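Local coordinates for protein arsenite methyltransferase (Chlamydomonas reinhardtii, PDB 5EVJ) that catalyses the methylation of trivalent arsenic with S-adenosyl-L-methionine as methyl donor, probably acting on arsenic bound as its glutathione conjugate, at residues H310-N315 against G322-M327; I78-E83 against G295-H300; Y304-H309 against S326-S331. The protein carries 15 engineered substitutions. All coordinates share one frame; numbering follows the deposited sequence.

Interaction 1 of 3, residues H310-N315 against G322-M327; sequences HRFVTN and GNTASM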
ATOM      1  N   HIS A 310      -3.940  11.590  10.690  1.00 27.51           N
ATOM      2  CA  HIS A 310      -3.608  10.986  11.999  1.00 29.02           C
ATOM      3  C   HIS A 310      -2.120  10.909  12.163  1.00 27.31           C
ATOM      4  O   HIS A 310      -1.493   9.948  11.714  1.00 29.00           O
ATOM      5  CB  HIS A 310      -4.206   9.574  12.160  1.00 28.10           C
ATOM      6  CG  HIS A 310      -5.702   9.537  12.097  1.00 28.35           C
ATOM      7  ND1 HIS A 310      -6.394   9.549  10.907  1.00 26.22           N
ATOM      8  CD2 HIS A 310      -6.636   9.504  13.084  1.00 29.56           C
ATOM      9  CE1 HIS A 310      -7.691   9.503  11.159  1.00 30.03           C
ATOM     10  NE2 HIS A 310      -7.862   9.476  12.476  1.00 32.76           N
ATOM     11  N   ARG A 311      -1.568  11.903  12.835  1.00 26.19           N
ATOM     12  CA  ARG A 311      -0.161  11.927  13.182  1.00 31.40           C
ATOM     13  C   ARG A 311      -0.042  11.746  14.690  1.00 29.01           C
ATOM     14  O   ARG A 311      -0.654  12.490  15.416  1.00 34.97           O
ATOM     15  CB  ARG A 311       0.451  13.264  12.768  1.00 34.19           C
ATOM     16  CG  ARG A 311       1.856  13.518  13.285  1.00 39.49           C
ATOM     17  CD  ARG A 311       2.380  14.716  12.522  1.00 42.26           C
ATOM     18  NE  ARG A 311       3.789  14.590  12.216  1.00 50.13           N
ATOM     19  CZ  ARG A 311       4.773  14.952  13.049  1.00 63.59           C
ATOM     20  NH1 ARG A 311       4.487  15.492  14.255  1.00 61.43           N
ATOM     21  NH2 ARG A 311       6.054  14.781  12.674  1.00 54.81           N
ATOM     22  N   PHE A 312       0.732  10.761  15.123  1.00 25.01           N
ATOM     23  CA  PHE A 312       0.912  10.408  16.503  1.00 25.52           C
ATOM     24  C   PHE A 312       2.272  10.851  16.909  1.00 28.69           C
ATOM     25  O   PHE A 312       3.320  10.463  16.274  1.00 30.19           O
ATOM     26  CB  PHE A 312       0.909   8.885  16.711  1.00 25.37           C
ATOM     27  CG  PHE A 312      -0.423   8.272  16.478  1.00 23.84           C
ATOM     28  CD1 PHE A 312      -0.832   7.939  15.166  1.00 19.74           C
ATOM     29  CD2 PHE A 312      -1.317   8.133  17.550  1.00 22.37           C
ATOM     30  CE1 PHE A 312      -2.096   7.450  14.952  1.00 20.77           C
ATOM     31  CE2 PHE A 312      -2.607   7.658  17.317  1.00 21.60           C
ATOM     32  CZ  PHE A 312      -2.981   7.306  16.018  1.00 21.50           C
ATOM     33  N   VAL A 313       2.283  11.623  17.992  1.00 25.78           N
ATOM     34  CA  VAL A 313       3.534  12.088  18.501  1.00 21.70           C
ATOM     35  C   VAL A 313       3.926  11.116  19.596  1.00 21.99           C
ATOM     36  O   VAL A 313       3.096  10.683  20.459  1.00 22.69           O
ATOM     37  CB  VAL A 313       3.414  13.546  18.958  1.00 24.79           C
ATOM     38  CG1 VAL A 313       4.730  14.048  19.580  1.00 25.33           C
ATOM     39  CG2 VAL A 313       3.029  14.447  17.758  1.00 21.44           C
ATOM     40  N   THR A 314       5.196  10.755  19.586  1.00 21.58           N
ATOM     41  CA  THR A 314       5.724   9.832  20.639  1.00 23.59           C
ATOM     42  C   THR A 314       5.289  10.159  22.068  1.00 24.91           C
ATOM     43  O   THR A 314       5.475  11.251  22.524  1.00 30.53           O
ATOM     44  CB  THR A 314       7.235   9.811  20.519  1.00 24.51           C
ATOM     45  OG1 THR A 314       7.531   9.397  19.179  1.00 24.18           O
ATOM     46  CG2 THR A 314       7.904   8.905  21.603  1.00 24.32           C
ATOM     47  N   ASN A 315       4.647   9.202  22.731  1.00 26.02           N
ATOM     48  CA  ASN A 315       4.177   9.262  24.073  1.00 24.24           C
ATOM     49  C   ASN A 315       3.086  10.261  24.368  1.00 28.58           C
ATOM     50  O   ASN A 315       2.768  10.458  25.559  1.00 26.93           O
ATOM     51  CB  ASN A 315       5.349   9.327  25.034  1.00 28.16           C
ATOM     52  CG  ASN A 315       6.096   7.973  25.112  1.00 32.92           C
ATOM     53  OD1 ASN A 315       7.318   7.914  25.091  1.00 33.05           O
ATOM     54  ND2 ASN A 315       5.339   6.884  25.202  1.00 33.55           N
ATOM     55  N   GLY A 322     -12.691   3.539  16.853  1.00 19.90           N
ATOM     56  CA  GLY A 322     -12.486   2.053  16.706  1.00 16.87           C
ATOM     57  C   GLY A 322     -11.532   1.686  15.577  1.00 17.54           C
ATOM     58  O   GLY A 322     -10.570   0.875  15.755  1.00 18.86           O
ATOM     59  N   ASN A 323     -11.711   2.352  14.451  1.00 17.66           N
ATOM     60  CA  ASN A 323     -10.984   1.948  13.251  1.00 19.32           C
ATOM     61  C   ASN A 323      -9.538   2.195  13.435  1.00 18.42           C
ATOM     62  O   ASN A 323      -8.694   1.301  13.243  1.00 20.28           O
ATOM     63  CB  ASN A 323     -11.482   2.658  11.966  1.00 17.29           C
ATOM     64  CG  ASN A 323     -12.779   2.046  11.410  1.00 19.79           C
ATOM     65  OD1 ASN A 323     -13.320   1.052  11.950  1.00 17.53           O
ATOM     66  ND2 ASN A 323     -13.283   2.640  10.319  1.00 18.89           N
ATOM     67  N   THR A 324      -9.237   3.438  13.756  1.00 17.92           N
ATOM     68  CA  THR A 324      -7.891   3.871  13.956  1.00 17.59           C
ATOM     69  C   THR A 324      -7.278   3.041  15.104  1.00 17.54           C
ATOM     70  O   THR A 324      -6.134   2.637  14.979  1.00 18.77           O
ATOM     71  CB  THR A 324      -7.896   5.367  14.364  1.00 17.01           C
ATOM     72  OG1 THR A 324      -8.282   6.137  13.203  1.00 17.27           O
ATOM     73  CG2 THR A 324      -6.470   5.756  14.811  1.00 14.61           C
ATOM     74  N   ALA A 325      -8.018   2.800  16.195  1.00 16.73           N
ATOM     75  CA  ALA A 325      -7.447   1.975  17.290  1.00 19.78           C
ATOM     76  C   ALA A 325      -7.066   0.561  16.761  1.00 20.47           C
ATOM     77  O   ALA A 325      -6.080  -0.035  17.181  1.00 23.49           O
ATOM     78  CB  ALA A 325      -8.393   1.873  18.501  1.00 17.36           C
ATOM     79  N   SER A 326      -7.865   0.032  15.847  1.00 20.33           N
ATOM     80  CA  SER A 326      -7.615  -1.278  15.258  1.00 19.86           C
ATOM     81  C   SER A 326      -6.382  -1.192  14.364  1.00 20.48           C
ATOM     82  O   SER A 326      -5.552  -2.121  14.351  1.00 23.41           O
ATOM     83  CB  SER A 326      -8.854  -1.755  14.399  1.00 17.63           C
ATOM     84  OG  SER A 326      -9.928  -2.157  15.248  1.00 20.56           O
ATOM     85  N   MET A 327      -6.300  -0.137  13.559  1.00 16.97           N
ATOM     86  CA  MET A 327      -5.203  -0.033  12.630  1.00 17.58           C
ATOM     87  C   MET A 327      -3.780   0.086  13.217  1.00 19.82           C
ATOM     88  O   MET A 327      -2.776  -0.279  12.539  1.00 15.76           O
ATOM     89  CB  MET A 327      -5.422   1.146  11.681  1.00 19.30           C
ATOM     90  CG  MET A 327      -6.716   1.007  10.848  1.00 19.62           C
ATOM     91  SD  MET A 327      -7.129   2.407   9.767  1.00 23.58           S
ATOM     92  CE  MET A 327      -8.696   1.840   9.063  1.00 17.77           C
TER
HETATM   93  O   HOH W   1      -9.595   8.372  14.760  1.00  7.34           O
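Of residues 322-327, T324 is the one that reaches strand 310-313, and its two branches serve two different rings. With chi1 at -70° the methyl CG2 lies anti to the backbone N, which sends it to the rim of F312, where it meets CZ at 4.0 Å near the ring plane. The same methyl brushes H310 CD2 at 4.1 Å. The other branch, OG1, stands obliquely to the imidazole, 3.4 Å from H310 NE2. A water joins these two polar atoms, 3.1 Å from H310 NE2 and 3.0 Å from T324 OG1. Both side chains have further polar partners: R243 NH1 bonds to T324 OG1, and D307 OD1 takes H310 ND1 and so helps to set the rotation of the ring. Were H310 an alanine, the water would probably lose its imidazole partner, D307 OD1 one of its mates, and the T324 methyl part of its cover. Farther along the helix, A325 turns from the strand and packs on V320 and Q289, while M327 touches D241 and R243. The helix thus lies beside the F312 face of the hairpin made with strand 303-305; F312 also meets F337 edge-to-face and rests on A291, Y293 and M318, and H310 touches R243 of strand 243-249.

Interaction 2 of 3, residues I78-E83 against G295-H300; sequences IPAGIE and GTIPGH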
ATOM      1  N   ILE A  78       6.740   1.219   0.125  1.00 31.31           N
ATOM      2  CA  ILE A  78       7.096   0.251   1.196  1.00 30.27           C
ATOM      3  C   ILE A  78       6.843   0.948   2.526  1.00 29.84           C
ATOM      4  O   ILE A  78       7.401   1.990   2.738  1.00 30.78           O
ATOM      5  CB  ILE A  78       8.597  -0.210   1.160  1.00 31.06           C
ATOM      6  CG1 ILE A  78       8.954  -0.926  -0.164  1.00 31.03           C
ATOM      7  CG2 ILE A  78       8.910  -1.147   2.333  1.00 28.04           C
ATOM      8  CD1 ILE A  78       9.343   0.025  -1.300  1.00 30.96           C
ATOM      9  N   PRO A  79       6.002   0.374   3.414  1.00 26.63           N
ATOM     10  CA  PRO A  79       5.687   1.048   4.651  1.00 26.52           C
ATOM     11  C   PRO A  79       6.806   0.859   5.622  1.00 28.96           C
ATOM     12  O   PRO A  79       7.501  -0.156   5.536  1.00 27.62           O
ATOM     13  CB  PRO A  79       4.476   0.292   5.215  1.00 23.76           C
ATOM     14  CG  PRO A  79       4.234  -0.854   4.328  1.00 26.55           C
ATOM     15  CD  PRO A  79       5.136  -0.776   3.140  1.00 25.82           C
ATOM     16  N   ALA A  80       6.941   1.803   6.563  1.00 26.12           N
ATOM     17  CA  ALA A  80       7.863   1.647   7.698  1.00 24.18           C
ATOM     18  C   ALA A  80       7.280   0.560   8.610  1.00 23.25           C
ATOM     19  O   ALA A  80       6.127   0.190   8.499  1.00 25.55           O
ATOM     20  CB  ALA A  80       7.988   2.979   8.447  1.00 20.60           C
ATOM     21  N   GLY A  81       8.051   0.044   9.537  1.00 26.12           N
ATOM     22  CA  GLY A  81       7.502  -0.914  10.532  1.00 24.27           C
ATOM     23  C   GLY A  81       7.356  -2.392  10.195  1.00 26.56           C
ATOM     24  O   GLY A  81       6.615  -3.129  10.924  1.00 28.29           O
ATOM     25  N   ILE A  82       8.067  -2.854   9.164  1.00 21.76           N
ATOM     26  CA  ILE A  82       7.837  -4.206   8.618  1.00 27.13           C
ATOM     27  C   ILE A  82       8.982  -5.204   8.883  1.00 26.45           C
ATOM     28  O   ILE A  82       9.097  -6.198   8.226  1.00 27.25           O
ATOM     29  CB  ILE A  82       7.548  -4.190   7.057  1.00 24.77           C
ATOM     30  CG1 ILE A  82       8.750  -3.723   6.265  1.00 20.85           C
ATOM     31  CG2 ILE A  82       6.342  -3.314   6.713  1.00 24.77           C
ATOM     32  CD1 ILE A  82       8.458  -3.591   4.758  1.00 22.15           C
ATOM     33  N   GLU A  83       9.823  -4.946   9.853  1.00 30.73           N
ATOM     34  CA  GLU A  83      10.868  -5.909  10.155  1.00 34.98           C
ATOM     35  C   GLU A  83      10.286  -7.308  10.393  1.00 28.29           C
ATOM     36  O   GLU A  83       9.347  -7.441  11.156  1.00 22.98           O
ATOM     37  CB  GLU A  83      11.687  -5.467  11.379  1.00 39.85           C
ATOM     38  CG  GLU A  83      12.598  -6.596  11.868  1.00 56.99           C
ATOM     39  CD  GLU A  83      14.021  -6.139  12.218  1.00 69.89           C
ATOM     40  OE1 GLU A  83      14.333  -6.088  13.440  1.00 56.60           O
ATOM     41  OE2 GLU A  83      14.818  -5.836  11.275  1.00 71.50           O
ATOM     42  N   GLY A 295       7.055   5.308  19.934  1.00 23.25           N
ATOM     43  CA  GLY A 295       8.292   5.874  19.399  1.00 22.71           C
ATOM     44  C   GLY A 295       9.301   4.905  18.804  1.00 25.19           C
ATOM     45  O   GLY A 295      10.405   5.328  18.398  1.00 23.02           O
ATOM     46  N   THR A 296       8.887   3.633  18.676  1.00 27.47           N
ATOM     47  CA  THR A 296       9.788   2.537  18.480  1.00 25.97           C
ATOM     48  C   THR A 296       9.870   2.120  17.020  1.00 30.84           C
ATOM     49  O   THR A 296      10.509   1.133  16.683  1.00 34.05           O
ATOM     50  CB  THR A 296       9.433   1.345  19.371  1.00 26.32           C
ATOM     51  OG1 THR A 296       8.033   1.036  19.255  1.00 26.04           O
ATOM     52  CG2 THR A 296       9.805   1.628  20.933  1.00 20.81           C
ATOM     53  N   ILE A 297       9.243   2.849  16.113  1.00 31.49           N
ATOM     54  CA  ILE A 297       9.333   2.379  14.725  1.00 27.63           C
ATOM     55  C   ILE A 297      10.516   3.045  14.097  1.00 31.04           C
ATOM     56  O   ILE A 297      10.562   4.280  14.048  1.00 36.40           O
ATOM     57  CB  ILE A 297       8.095   2.658  13.918  1.00 25.07           C
ATOM     58  CG1 ILE A 297       6.967   1.852  14.493  1.00 25.74           C
ATOM     59  CG2 ILE A 297       8.358   2.539  12.398  1.00 22.70           C
ATOM     60  CD1 ILE A 297       5.633   2.165  13.864  1.00 26.08           C
ATOM     61  N   PRO A 298      11.494   2.237  13.656  1.00 34.29           N
ATOM     62  CA  PRO A 298      12.814   2.770  13.216  1.00 30.72           C
ATOM     63  C   PRO A 298      12.651   3.849  12.172  1.00 31.04           C
ATOM     64  O   PRO A 298      11.859   3.669  11.236  1.00 29.42           O
ATOM     65  CB  PRO A 298      13.513   1.530  12.602  1.00 29.24           C
ATOM     66  CG  PRO A 298      12.849   0.355  13.293  1.00 31.95           C
ATOM     67  CD  PRO A 298      11.469   0.753  13.730  1.00 28.97           C
ATOM     68  N   GLY A 299      13.398   4.949  12.317  1.00 29.53           N
ATOM     69  CA  GLY A 299      13.238   6.129  11.459  1.00 29.51           C
ATOM     70  C   GLY A 299      12.055   7.010  11.800  1.00 30.56           C
ATOM     71  O   GLY A 299      11.833   8.028  11.130  1.00 29.25           O
ATOM     72  N   HIS A 300      11.338   6.647  12.868  1.00 28.35           N
ATOM     73  CA  HIS A 300      10.162   7.396  13.376  1.00 31.41           C
ATOM     74  C   HIS A 300      10.100   7.505  14.889  1.00 30.70           C
ATOM     75  O   HIS A 300       9.071   7.233  15.502  1.00 28.41           O
ATOM     76  CB  HIS A 300       8.902   6.770  12.860  1.00 30.27           C
ATOM     77  CG  HIS A 300       8.875   6.757  11.369  1.00 34.99           C
ATOM     78  ND1 HIS A 300       8.400   7.820  10.636  1.00 36.23           N
ATOM     79  CD2 HIS A 300       9.392   5.877  10.476  1.00 34.90           C
ATOM     80  CE1 HIS A 300       8.563   7.567   9.345  1.00 43.49           C
ATOM     81  NE2 HIS A 300       9.153   6.387   9.224  1.00 40.02           N
TER
HETATM   82  O   HOH W   2      10.720   1.380  10.028  1.00 27.82           O
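The imidazole of H300 and the peptide group between A80 and G81 are the flat groups here. A80 CB comes to the imidazole obliquely, on the side of NE2 (3.7 Å) and CD2 (3.8 Å), and a bound sodium ion lies about 4 Å from the H300 side chain. Above the N-H end of the A80-G81 peptide sits the methyl CG2 of I297, 3.8 Å from G81 N. The same methyl touches A80 CB at 4.0 Å, so the alanine methyl meets the ring and the isoleucine branch from two directions roughly at right angles. I297 places CG2 there because chi1 of -65° sets that branch anti to its backbone N.

No direct hydrogen bond crosses the contact. A water does the joining: G81 N donates to it at 3.0 Å, and it donates in turn to P298 O at 2.8 Å. The 295-300 side is shaped by a type II beta turn from I297 to H300, closed by H300 N on I297 O at 2.8 Å, with G299 at the positive-phi corner. G81 also has positive phi (83°), where a CB would press on the carbonyl O of A80.

The two loops come from distant parts of the chain, 78-83 from just before the first strand of the Rossmann-type methyltransferase sheet and 295-300 from the region that follows that sheet. Y293 OH steadies the latter through bonds to I297 N and H300 O. Such a junction, a few methyl contacts and one water with no salt bridge, is modest and probably depends on shape more than on charge.

Interaction 3 of 3, residues Y304-H309 against S326-S331; sequences YDLDDH and SMVGES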
ATOM      1  N   TYR A 304       4.796   9.333  14.261  1.00 24.84           N
ATOM      2  CA  TYR A 304       4.408   8.419  13.187  1.00 24.79           C
ATOM      3  C   TYR A 304       3.089   8.837  12.500  1.00 22.94           C
ATOM      4  O   TYR A 304       2.033   9.025  13.157  1.00 24.02           O
ATOM      5  CB  TYR A 304       4.175   7.070  13.813  1.00 25.81           C
ATOM      6  CG  TYR A 304       3.713   6.064  12.792  1.00 25.66           C
ATOM      7  CD1 TYR A 304       4.609   5.540  11.864  1.00 26.84           C
ATOM      8  CD2 TYR A 304       2.391   5.634  12.762  1.00 24.44           C
ATOM      9  CE1 TYR A 304       4.189   4.610  10.915  1.00 26.98           C
ATOM     10  CE2 TYR A 304       1.968   4.686  11.844  1.00 24.31           C
ATOM     11  CZ  TYR A 304       2.867   4.195  10.915  1.00 25.98           C
ATOM     12  OH  TYR A 304       2.450   3.289   9.983  1.00 28.25           O
ATOM     13  N   ASP A 305       3.131   8.998  11.206  1.00 22.62           N
ATOM     14  CA  ASP A 305       1.870   9.132  10.430  1.00 24.84           C
ATOM     15  C   ASP A 305       1.174   7.813  10.069  1.00 24.64           C
ATOM     16  O   ASP A 305       1.639   7.087   9.176  1.00 22.35           O
ATOM     17  CB  ASP A 305       2.129   9.913   9.131  1.00 26.33           C
ATOM     18  CG  ASP A 305       2.701  11.343   9.406  1.00 30.46           C
ATOM     19  OD1 ASP A 305       2.156  12.072  10.279  1.00 29.42           O
ATOM     20  OD2 ASP A 305       3.727  11.681   8.781  1.00 28.84           O
ATOM     21  N   LEU A 306       0.049   7.518  10.716  1.00 21.94           N
ATOM     22  CA  LEU A 306      -0.815   6.472  10.219  1.00 21.36           C
ATOM     23  C   LEU A 306      -1.305   6.885   8.831  1.00 22.45           C
ATOM     24  O   LEU A 306      -1.268   6.117   7.864  1.00 22.24           O
ATOM     25  CB  LEU A 306      -2.016   6.279  11.140  1.00 19.35           C
ATOM     26  CG  LEU A 306      -3.133   5.329  10.624  1.00 21.85           C
ATOM     27  CD1 LEU A 306      -2.630   3.866  10.478  1.00 15.73           C
ATOM     28  CD2 LEU A 306      -4.270   5.339  11.653  1.00 18.82           C
ATOM     29  N   ASP A 307      -1.888   8.068   8.733  1.00 25.34           N
ATOM     30  CA  ASP A 307      -2.468   8.498   7.436  1.00 23.79           C
ATOM     31  C   ASP A 307      -2.440   9.997   7.502  1.00 27.84           C
ATOM     32  O   ASP A 307      -2.023  10.539   8.527  1.00 29.94           O
ATOM     33  CB  ASP A 307      -3.892   7.963   7.221  1.00 21.37           C
ATOM     34  CG  ASP A 307      -4.827   8.290   8.359  1.00 24.07           C
ATOM     35  OD1 ASP A 307      -4.880   9.471   8.791  1.00 23.32           O
ATOM     36  OD2 ASP A 307      -5.558   7.368   8.821  1.00 26.75           O
ATOM     37  N   ASP A 308      -2.912  10.667   6.451  1.00 29.58           N
ATOM     38  CA  ASP A 308      -2.779  12.114   6.387  1.00 34.01           C
ATOM     39  C   ASP A 308      -3.688  12.890   7.345  1.00 34.91           C
ATOM     40  O   ASP A 308      -3.588  14.101   7.371  1.00 31.89           O
ATOM     41  CB  ASP A 308      -2.992  12.608   4.962  1.00 32.93           C
ATOM     42  CG  ASP A 308      -4.400  12.324   4.448  1.00 33.05           C
ATOM     43  OD1 ASP A 308      -5.283  11.851   5.191  1.00 39.07           O
ATOM     44  OD2 ASP A 308      -4.602  12.544   3.244  1.00 39.46           O
ATOM     45  N   HIS A 309      -4.566  12.203   8.097  1.00 34.72           N
ATOM     46  CA  HIS A 309      -5.367  12.855   9.201  1.00 35.82           C
ATOM     47  C   HIS A 309      -5.002  12.374  10.585  1.00 30.13           C
ATOM     48  O   HIS A 309      -5.686  12.691  11.557  1.00 31.50           O
ATOM     49  CB  HIS A 309      -6.873  12.653   8.977  1.00 36.45           C
ATOM     50  CG  HIS A 309      -7.331  13.255   7.692  1.00 52.34           C
ATOM     51  ND1 HIS A 309      -7.474  14.618   7.520  1.00 55.28           N
ATOM     52  CD2 HIS A 309      -7.592  12.698   6.490  1.00 58.07           C
ATOM     53  CE1 HIS A 309      -7.835  14.872   6.280  1.00 53.77           C
ATOM     54  NE2 HIS A 309      -7.920  13.725   5.633  1.00 58.41           N
ATOM     55  N   SER A 326      -7.865   0.032  15.847  1.00 20.33           N
ATOM     56  CA  SER A 326      -7.615  -1.278  15.258  1.00 19.86           C
ATOM     57  C   SER A 326      -6.382  -1.192  14.364  1.00 20.48           C
ATOM     58  O   SER A 326      -5.552  -2.121  14.351  1.00 23.41           O
ATOM     59  CB  SER A 326      -8.854  -1.755  14.399  1.00 17.63           C
ATOM     60  OG  SER A 326      -9.928  -2.157  15.248  1.00 20.56           O
ATOM     61  N   MET A 327      -6.300  -0.137  13.559  1.00 16.97           N
ATOM     62  CA  MET A 327      -5.203  -0.033  12.630  1.00 17.58           C
ATOM     63  C   MET A 327      -3.780   0.086  13.217  1.00 19.82           C
ATOM     64  O   MET A 327      -2.776  -0.279  12.539  1.00 15.76           O
ATOM     65  CB  MET A 327      -5.422   1.146  11.681  1.00 19.30           C
ATOM     66  CG  MET A 327      -6.716   1.007  10.848  1.00 19.62           C
ATOM     67  SD  MET A 327      -7.129   2.407   9.767  1.00 23.58           S
ATOM     68  CE  MET A 327      -8.696   1.840   9.063  1.00 17.77           C
ATOM     69  N   VAL A 328      -3.685   0.706  14.411  1.00 19.10           N
ATOM     70  CA  VAL A 328      -2.401   0.933  15.036  1.00 17.64           C
ATOM     71  C   VAL A 328      -2.298  -0.049  16.181  1.00 18.06           C
ATOM     72  O   VAL A 328      -1.211  -0.414  16.555  1.00 16.45           O
ATOM     73  CB  VAL A 328      -2.211   2.388  15.561  1.00 18.01           C
ATOM     74  CG1 VAL A 328      -2.449   3.356  14.402  1.00 16.93           C
ATOM     75  CG2 VAL A 328      -3.076   2.678  16.809  1.00 16.00           C
ATOM     76  N   GLY A 329      -3.418  -0.551  16.701  1.00 18.07           N
ATOM     77  CA  GLY A 329      -3.190  -1.409  17.853  1.00 19.54           C
ATOM     78  C   GLY A 329      -3.602  -2.859  17.744  1.00 22.72           C
ATOM     79  O   GLY A 329      -3.636  -3.533  18.778  1.00 20.87           O
ATOM     80  N   GLU A 330      -4.013  -3.308  16.551  1.00 20.97           N
ATOM     81  CA  GLU A 330      -4.552  -4.694  16.394  1.00 23.89           C
ATOM     82  C   GLU A 330      -3.983  -5.222  15.115  1.00 21.99           C
ATOM     83  O   GLU A 330      -4.316  -6.283  14.719  1.00 24.31           O
ATOM     84  CB  GLU A 330      -6.114  -4.738  16.288  1.00 24.95           C
ATOM     85  CG  GLU A 330      -6.915  -4.685  17.621  1.00 28.56           C
ATOM     86  CD  GLU A 330      -8.328  -4.035  17.469  1.00 31.78           C
ATOM     87  OE1 GLU A 330      -9.045  -4.393  16.528  1.00 29.62           O
ATOM     88  OE2 GLU A 330      -8.744  -3.119  18.260  1.00 33.22           O
ATOM     89  N   SER A 331      -3.156  -4.433  14.458  1.00 20.24           N
ATOM     90  CA  SER A 331      -2.455  -4.807  13.265  1.00 19.35           C
ATOM     91  C   SER A 331      -0.996  -5.176  13.559  1.00 19.77           C
ATOM     92  O   SER A 331      -0.578  -5.343  14.713  1.00 20.44           O
ATOM     93  CB  SER A 331      -2.427  -3.609  12.340  1.00 17.64           C
ATOM     94  OG  SER A 331      -1.511  -2.585  12.858  1.00 19.81           O
TER
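S331 OG is gripped twice at the end of helix 322-329: it bonds to the carbonyl O of M327, the residue whose CB touches L306, and L333 N bonds to it as well. The bond from S331 OG to M327 O is 2.6 Å long and meets the oxygen at 124°, from well above the carbonyl plane. On another side of the same helix end, S326 OG donates to E330 OE1 at 2.7 Å, reaching it from above the carboxylate plane, and Q279 NE2 also bonds to that oxygen. These links probably help to hold the last helical turn, on which the apolar contact is carried.

L306 sits at the corner where the chain leaves strand 303-305. Its CG is anti to the backbone N (chi1 172°), which extends the isobutyl group to the helix, and it crosses both partners at about a right angle. The fork closes on one methyl: V328 CG1 lies 3.8 Å from L306 CD2 and 4.0 Å from L306 CD1. CD1 also meets M327 CB at 4.1 Å. F274 of strand 266-274 packs on both L306 and M327, and V328 continues onto F337 and I339.

Just after the corner, D307 OD1 accepts from H309 N at 2.8 Å, forming an Asx turn, while L306 and D307 together face H310 as a classic beta bulge. D307 OD2 makes a salt bridge to R243, and L306 O bonds to R272 NH1, which also takes Y304 OH. Nothing polar is exchanged across the contact itself, so the fit of L306 against V328 and M327 probably rests on apolar burial, while the polar groups shape the two turns that present them.

Interactions 1 and 3 are two halves of one packing site: their centres lie about 5 Å apart, both use helix 322-329, and their strands 303-305 and 310-313 form one hairpin, with F312 O probably bonded to Y304 N at 2.7 Å. T324 CG2 lies 3.9 Å from L306 CD2, so the apolar layer is continuous between them. Interaction 2 stands apart, its centre about 14 Å from interaction 1's and about 12 Å from interaction 3's, but touches both: G295 CA on T314 OG1 at 3.6 Å and I297 CD1 on Y304 CD1 at 4.1 Å. The sodium ion, nearest interaction 2, lies about 10 Å from the side chain of F312 and about 13 Å from L306's.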